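Local coordinates for Sts-2 protein (Mus musculus, PDB 3D4I) that acts as an acid-dependent phosphatase through this histidine phosphatase domain and, as a whole protein, interferes with CBL-mediated down-regulation of receptor tyrosine kinases, at residues 53-64 with 135-145. Residues are numbered along the deposited sequence; the frame is centred on the assembly and turned at random.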
ATOM      1  N   ARG A  53      14.367   2.364  17.991  1.00 37.44           N
ATOM      2  CA  ARG A  53      14.904   2.526  19.349  1.00 40.34           C
ATOM      3  C   ARG A  53      14.800   3.991  19.733  1.00 41.15           C
ATOM      4  O   ARG A  53      15.202   4.874  18.968  1.00 41.15           O
ATOM      5  CB  ARG A  53      16.359   2.051  19.440  1.00 40.83           C
ATOM      6  CG  ARG A  53      16.532   0.607  19.911  1.00 44.09           C
ATOM      7  CD  ARG A  53      16.602   0.515  21.440  1.00 48.95           C
ATOM      8  NE  ARG A  53      16.584  -0.867  21.930  1.00 52.09           N
ATOM      9  CZ  ARG A  53      15.483  -1.613  22.048  1.00 53.58           C
ATOM     10  NH1 ARG A  53      14.297  -1.122  21.696  1.00 55.09           N
ATOM     11  NH2 ARG A  53      15.567  -2.856  22.509  1.00 53.98           N
ATOM     12  N   ARG A  54      14.237   4.241  20.905  1.00 42.75           N
ATOM     13  CA  ARG A  54      13.861   5.593  21.291  1.00 44.23           C
ATOM     14  C   ARG A  54      14.310   5.892  22.711  1.00 45.50           C
ATOM     15  O   ARG A  54      14.581   4.975  23.504  1.00 46.13           O
ATOM     16  CB  ARG A  54      12.335   5.784  21.133  1.00 44.24           C
ATOM     17  CG  ARG A  54      11.848   7.240  21.141  1.00 43.10           C
ATOM     18  CD  ARG A  54      10.615   7.474  20.232  1.00 41.97           C
ATOM     19  NE  ARG A  54      10.237   8.885  20.177  1.00 40.58           N
ATOM     20  CZ  ARG A  54       9.480   9.464  19.234  1.00 39.55           C
ATOM     21  NH1 ARG A  54       8.996   8.779  18.206  1.00 37.08           N
ATOM     22  NH2 ARG A  54       9.224  10.757  19.312  1.00 37.09           N
ATOM     23  N   SER A  55      14.429   7.182  23.014  1.00 46.90           N
ATOM     24  CA  SER A  55      14.599   7.631  24.389  1.00 47.93           C
ATOM     25  C   SER A  55      13.258   7.509  25.099  1.00 48.34           C
ATOM     26  O   SER A  55      12.200   7.681  24.477  1.00 48.53           O
ATOM     27  CB  SER A  55      15.114   9.074  24.444  1.00 48.13           C
ATOM     28  OG  SER A  55      14.594   9.849  23.376  1.00 49.19           O
ATOM     29  N   ASN A  56      13.320   7.188  26.391  1.00 48.50           N
ATOM     30  CA  ASN A  56      12.143   7.039  27.263  1.00 48.60           C
ATOM     31  C   ASN A  56      11.197   5.900  26.839  1.00 48.07           C
ATOM     32  O   ASN A  56       9.999   5.916  27.156  1.00 48.41           O
ATOM     33  CB  ASN A  56      11.375   8.373  27.443  1.00 48.95           C
ATOM     34  CG  ASN A  56      12.282   9.620  27.387  1.00 50.04           C
ATOM     35  OD1 ASN A  56      11.844  10.691  26.950  1.00 50.79           O
ATOM     36  ND2 ASN A  56      13.535   9.485  27.830  1.00 51.32           N
ATOM     37  N   GLY A  57      11.742   4.916  26.122  1.00 47.19           N
ATOM     38  CA  GLY A  57      10.970   3.753  25.675  1.00 45.95           C
ATOM     39  C   GLY A  57       9.855   4.065  24.685  1.00 45.22           C
ATOM     40  O   GLY A  57       9.885   5.087  23.994  1.00 45.40           O
ATOM     41  N   ILE A  58       8.863   3.176  24.649  1.00 44.31           N
ATOM     42  CA  ILE A  58       7.708   3.231  23.739  1.00 43.51           C
ATOM     43  C   ILE A  58       6.803   4.467  23.919  1.00 42.66           C
ATOM     44  O   ILE A  58       6.117   4.877  22.982  1.00 41.81           O
ATOM     45  CB  ILE A  58       6.861   1.921  23.898  1.00 43.76           C
ATOM     46  CG1 ILE A  58       6.025   1.614  22.659  1.00 43.75           C
ATOM     47  CG2 ILE A  58       6.013   1.949  25.188  1.00 43.99           C
ATOM     48  CD1 ILE A  58       5.314   0.261  22.725  1.00 43.61           C
ATOM     49  N   LYS A  59       6.809   5.050  25.118  1.00 41.79           N
ATOM     50  CA  LYS A  59       5.860   6.114  25.473  1.00 41.73           C
ATOM     51  C   LYS A  59       6.000   7.430  24.695  1.00 40.87           C
ATOM     52  O   LYS A  59       5.042   8.194  24.608  1.00 40.71           O
ATOM     53  CB  LYS A  59       5.874   6.392  26.988  1.00 41.73           C
ATOM     54  CG  LYS A  59       4.674   5.826  27.742  1.00 42.54           C
ATOM     55  CD  LYS A  59       4.607   6.378  29.173  1.00 43.02           C
ATOM     56  CE  LYS A  59       3.175   6.712  29.609  1.00 44.46           C
ATOM     57  NZ  LYS A  59       2.670   7.972  28.969  1.00 45.45           N
ATOM     58  N   ASP A  60       7.178   7.694  24.131  1.00 40.30           N
ATOM     59  CA  ASP A  60       7.407   8.944  23.395  1.00 39.41           C
ATOM     60  C   ASP A  60       6.758   8.992  22.006  1.00 37.99           C
ATOM     61  O   ASP A  60       6.623  10.066  21.409  1.00 38.35           O
ATOM     62  CB  ASP A  60       8.906   9.233  23.295  1.00 40.40           C
ATOM     63  CG  ASP A  60       9.517   9.669  24.621  1.00 42.55           C
ATOM     64  OD1 ASP A  60       8.772   9.907  25.602  1.00 44.02           O
ATOM     65  OD2 ASP A  60      10.766   9.769  24.678  1.00 45.38           O
ATOM     66  N   PHE A  61       6.346   7.832  21.493  1.00 35.78           N
ATOM     67  CA  PHE A  61       5.628   7.758  20.222  1.00 33.77           C
ATOM     68  C   PHE A  61       4.217   8.337  20.302  1.00 33.13           C
ATOM     69  O   PHE A  61       3.612   8.652  19.278  1.00 33.03           O
ATOM     70  CB  PHE A  61       5.582   6.320  19.725  1.00 32.59           C
ATOM     71  CG  PHE A  61       6.918   5.778  19.316  1.00 32.01           C
ATOM     72  CD1 PHE A  61       7.433   6.034  18.043  1.00 29.53           C
ATOM     73  CD2 PHE A  61       7.662   4.989  20.197  1.00 29.32           C
ATOM     74  CE1 PHE A  61       8.667   5.525  17.666  1.00 28.57           C
ATOM     75  CE2 PHE A  61       8.906   4.465  19.814  1.00 28.83           C
ATOM     76  CZ  PHE A  61       9.406   4.727  18.557  1.00 29.32           C
ATOM     77  N   GLU A  62       3.718   8.483  21.530  1.00 32.93           N
ATOM     78  CA  GLU A  62       2.414   9.096  21.838  1.00 32.28           C
ATOM     79  C   GLU A  62       2.080  10.199  20.819  1.00 31.73           C
ATOM     80  O   GLU A  62       1.076  10.108  20.113  1.00 32.37           O
ATOM     81  CB  GLU A  62       2.427   9.630  23.297  1.00 32.49           C
ATOM     82  CG  GLU A  62       1.342  10.658  23.641  0.50 32.78           C
ATOM     83  CD  GLU A  62       1.440  11.204  25.066  0.50 32.85           C
ATOM     84  OE1 GLU A  62       2.560  11.429  25.576  0.50 32.87           O
ATOM     85  OE2 GLU A  62       0.375  11.437  25.672  0.50 33.37           O
ATOM     86  N   ASN A  63       2.953  11.198  20.711  1.00 30.53           N
ATOM     87  CA  ASN A  63       2.701  12.394  19.882  1.00 29.87           C
ATOM     88  C   ASN A  63       3.484  12.452  18.578  1.00 28.30           C
ATOM     89  O   ASN A  63       3.484  13.489  17.890  1.00 28.52           O
ATOM     90  CB  ASN A  63       3.005  13.666  20.690  1.00 30.32           C
ATOM     91  CG  ASN A  63       2.053  13.850  21.858  1.00 31.99           C
ATOM     92  OD1 ASN A  63       0.840  13.604  21.741  1.00 35.24           O
ATOM     93  ND2 ASN A  63       2.594  14.268  22.992  1.00 33.08           N
ATOM     94  N   ASP A  64       4.152  11.351  18.248  1.00 25.46           N
ATOM     95  CA  ASP A  64       5.082  11.314  17.124  1.00 24.49           C
ATOM     96  C   ASP A  64       4.948   9.945  16.478  1.00 22.74           C
ATOM     97  O   ASP A  64       5.869   9.149  16.503  1.00 23.00           O
ATOM     98  CB  ASP A  64       6.516  11.580  17.609  1.00 23.95           C
ATOM     99  CG  ASP A  64       7.524  11.715  16.462  1.00 25.26           C
ATOM    100  OD1 ASP A  64       7.169  12.212  15.354  1.00 22.87           O
ATOM    101  OD2 ASP A  64       8.682  11.322  16.677  1.00 22.26           O
ATOM    102  N   LYS A 135       4.230  19.786  23.917  1.00 39.07           N
ATOM    103  CA  LYS A 135       5.475  19.088  24.247  1.00 39.97           C
ATOM    104  C   LYS A 135       5.996  18.232  23.083  1.00 39.95           C
ATOM    105  O   LYS A 135       6.968  17.488  23.238  1.00 39.78           O
ATOM    106  CB  LYS A 135       5.322  18.279  25.552  1.00 39.80           C
ATOM    107  CG  LYS A 135       4.286  17.147  25.514  1.00 41.44           C
ATOM    108  CD  LYS A 135       4.141  16.465  26.888  1.00 41.35           C
ATOM    109  CE  LYS A 135       3.965  14.943  26.761  1.00 44.28           C
ATOM    110  NZ  LYS A 135       5.244  14.229  26.420  1.00 43.95           N
ATOM    111  N   ALA A 136       5.365  18.363  21.913  1.00 40.49           N
ATOM    112  CA  ALA A 136       5.802  17.645  20.704  1.00 41.06           C
ATOM    113  C   ALA A 136       7.297  17.785  20.407  1.00 41.08           C
ATOM    114  O   ALA A 136       7.947  16.805  20.056  1.00 40.95           O
ATOM    115  CB  ALA A 136       4.988  18.076  19.484  1.00 41.17           C
ATOM    116  N   THR A 137       7.842  18.991  20.557  1.00 41.55           N
ATOM    117  CA  THR A 137       9.240  19.234  20.173  1.00 42.18           C
ATOM    118  C   THR A 137      10.244  18.620  21.140  1.00 42.25           C
ATOM    119  O   THR A 137      11.398  18.365  20.767  1.00 42.88           O
ATOM    120  CB  THR A 137       9.570  20.733  19.964  1.00 42.47           C
ATOM    121  OG1 THR A 137       9.800  21.375  21.228  1.00 43.19           O
ATOM    122  CG2 THR A 137       8.451  21.438  19.193  1.00 42.74           C
ATOM    123  N   LEU A 138       9.797  18.377  22.370  1.00 41.97           N
ATOM    124  CA  LEU A 138      10.625  17.747  23.401  1.00 41.69           C
ATOM    125  C   LEU A 138      10.747  16.252  23.155  1.00 40.87           C
ATOM    126  O   LEU A 138      11.477  15.553  23.857  1.00 41.19           O
ATOM    127  CB  LEU A 138      10.029  17.996  24.797  1.00 42.15           C
ATOM    128  CG  LEU A 138       9.748  19.458  25.168  1.00 43.14           C
ATOM    129  CD1 LEU A 138       9.098  19.559  26.547  1.00 44.58           C
ATOM    130  CD2 LEU A 138      11.025  20.311  25.095  1.00 44.86           C
ATOM    131  N   THR A 139      10.039  15.770  22.140  1.00 39.52           N
ATOM    132  CA  THR A 139       9.911  14.342  21.949  1.00 38.53           C
ATOM    133  C   THR A 139      10.244  13.844  20.529  1.00 36.58           C
ATOM    134  O   THR A 139      10.063  12.663  20.234  1.00 37.07           O
ATOM    135  CB  THR A 139       8.524  13.843  22.498  1.00 38.81           C
ATOM    136  OG1 THR A 139       8.700  12.607  23.197  1.00 40.72           O
ATOM    137  CG2 THR A 139       7.454  13.708  21.399  1.00 39.52           C
ATOM    138  N   PHE A 140      10.774  14.712  19.669  1.00 34.12           N
ATOM    139  CA  PHE A 140      11.343  14.236  18.402  1.00 31.16           C
ATOM    140  C   PHE A 140      12.492  13.263  18.706  1.00 30.55           C
ATOM    141  O   PHE A 140      13.201  13.398  19.718  1.00 30.36           O
ATOM    142  CB  PHE A 140      11.903  15.382  17.544  1.00 30.40           C
ATOM    143  CG  PHE A 140      10.888  16.430  17.148  1.00 28.05           C
ATOM    144  CD1 PHE A 140       9.627  16.070  16.684  1.00 24.78           C
ATOM    145  CD2 PHE A 140      11.220  17.782  17.202  1.00 26.02           C
ATOM    146  CE1 PHE A 140       8.704  17.038  16.327  1.00 26.09           C
ATOM    147  CE2 PHE A 140      10.310  18.768  16.826  1.00 24.73           C
ATOM    148  CZ  PHE A 140       9.047  18.398  16.392  1.00 26.03           C
ATOM    149  N   LEU A 141      12.677  12.281  17.834  1.00 28.85           N
ATOM    150  CA  LEU A 141      13.917  11.520  17.828  1.00 27.77           C
ATOM    151  C   LEU A 141      15.084  12.462  17.569  1.00 27.77           C
ATOM    152  O   LEU A 141      14.996  13.354  16.722  1.00 26.43           O
ATOM    153  CB  LEU A 141      13.872  10.426  16.761  1.00 27.27           C
ATOM    154  CG  LEU A 141      13.217   9.076  17.029  0.50 27.04           C
ATOM    155  CD1 LEU A 141      11.744   9.128  16.716  0.50 25.61           C
ATOM    156  CD2 LEU A 141      13.900   8.029  16.161  0.50 25.80           C
ATOM    157  N   THR A 142      16.169  12.283  18.327  1.00 27.30           N
ATOM    158  CA  THR A 142      17.374  13.063  18.112  1.00 27.43           C
ATOM    159  C   THR A 142      18.014  12.530  16.845  1.00 27.66           C
ATOM    160  O   THR A 142      17.699  11.420  16.411  1.00 27.81           O
ATOM    161  CB  THR A 142      18.386  12.901  19.292  1.00 27.57           C
ATOM    162  OG1 THR A 142      18.524  11.509  19.588  1.00 26.00           O
ATOM    163  CG2 THR A 142      17.898  13.620  20.535  1.00 27.66           C
ATOM    164  N   LEU A 143      18.917  13.309  16.259  1.00 28.16           N
ATOM    165  CA  LEU A 143      19.658  12.869  15.073  1.00 29.38           C
ATOM    166  C   LEU A 143      20.469  11.593  15.314  1.00 30.42           C
ATOM    167  O   LEU A 143      20.602  10.742  14.414  1.00 30.62           O
ATOM    168  CB  LEU A 143      20.551  14.004  14.554  1.00 29.32           C
ATOM    169  CG  LEU A 143      19.838  15.329  14.253  1.00 29.70           C
ATOM    170  CD1 LEU A 143      20.795  16.398  13.761  1.00 30.84           C
ATOM    171  CD2 LEU A 143      18.713  15.147  13.243  1.00 30.56           C
ATOM    172  N   GLU A 144      20.990  11.448  16.537  1.00 31.01           N
ATOM    173  CA  GLU A 144      21.740  10.257  16.927  1.00 31.78           C
ATOM    174  C   GLU A 144      20.842   9.027  16.962  1.00 31.44           C
ATOM    175  O   GLU A 144      21.208   7.970  16.435  1.00 31.23           O
ATOM    176  CB  GLU A 144      22.466  10.469  18.273  1.00 32.36           C
ATOM    177  CG  GLU A 144      23.594  11.495  18.191  1.00 35.54           C
ATOM    178  CD  GLU A 144      24.707  11.264  19.213  1.00 39.94           C
ATOM    179  OE1 GLU A 144      24.413  10.804  20.354  1.00 41.85           O
ATOM    180  OE2 GLU A 144      25.883  11.551  18.869  1.00 41.76           O
ATOM    181  N   GLU A 145      19.658   9.188  17.556  1.00 31.47           N
ATOM    182  CA  GLU A 145      18.631   8.147  17.584  1.00 31.77           C
ATOM    183  C   GLU A 145      18.176   7.739  16.182  1.00 31.47           C
ATOM    184  O   GLU A 145      17.976   6.554  15.913  1.00 31.15           O
ATOM    185  CB  GLU A 145      17.433   8.591  18.441  1.00 31.59           C
ATOM    186  CG  GLU A 145      17.699   8.445  19.939  1.00 32.14           C
ATOM    187  CD  GLU A 145      16.712   9.190  20.825  1.00 32.38           C
ATOM    188  OE1 GLU A 145      15.816   9.918  20.325  1.00 31.26           O
ATOM    189  OE2 GLU A 145      16.851   9.053  22.052  1.00 33.69           O
TER
HETATM  190  O   HOH W   1      14.363  11.651  21.460  1.00 36.40           O
HETATM  191  O   HOH W   2      10.791  12.386  15.564  1.00 19.15           O
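Ser55 OG donates to Glu145 OE2 across the contact (2.7 Å). It meets the syn side of the carboxylate, 16° out of its plane. The serine hydroxyl lies between the backbone N and the carbonyl carbon (chi1 34°), which turns it to the glutamate. A water joins the two segments at the same place. It is hydrogen-bonded to Ser55 OG, Glu145 OE1 and Phe140 O, the last at 2.7 Å. Glu145 OE1 also takes Thr142 N, from above the carboxylate plane (3.1 Å). Glu145 N in turn donates to Thr142 OG1 (3.3 Å). This pair is a capping box at the start of helix 143-148. The contact thus ties the long loop before helix 69-85 to the N-terminal end of helix 143-148 in the histidine phosphatase fold. With an alanine at Glu145, Ser55 OG and Thr142 N would probably lose their carboxylate acceptor, and with it half of the capping box. Arg54 pairs with Asp64 OD2; the NH1 bond is weak and the place of NH2 less certain. Leu141 CD1, in one of two conformers, covers one guanidinium face, and Asp60 O lies over the opposite one. A second water donates to Asp64 OD2 (2.6 Å) and accepts from Leu141 N (3.0 Å). Asp64 OD1 accepts from Leu98 N. Arg53 O is buried here without a partner. Toward the surface, in one conformer of Glu62, OE1 forms a long salt bridge with Lys135 NZ at 4.0 Å.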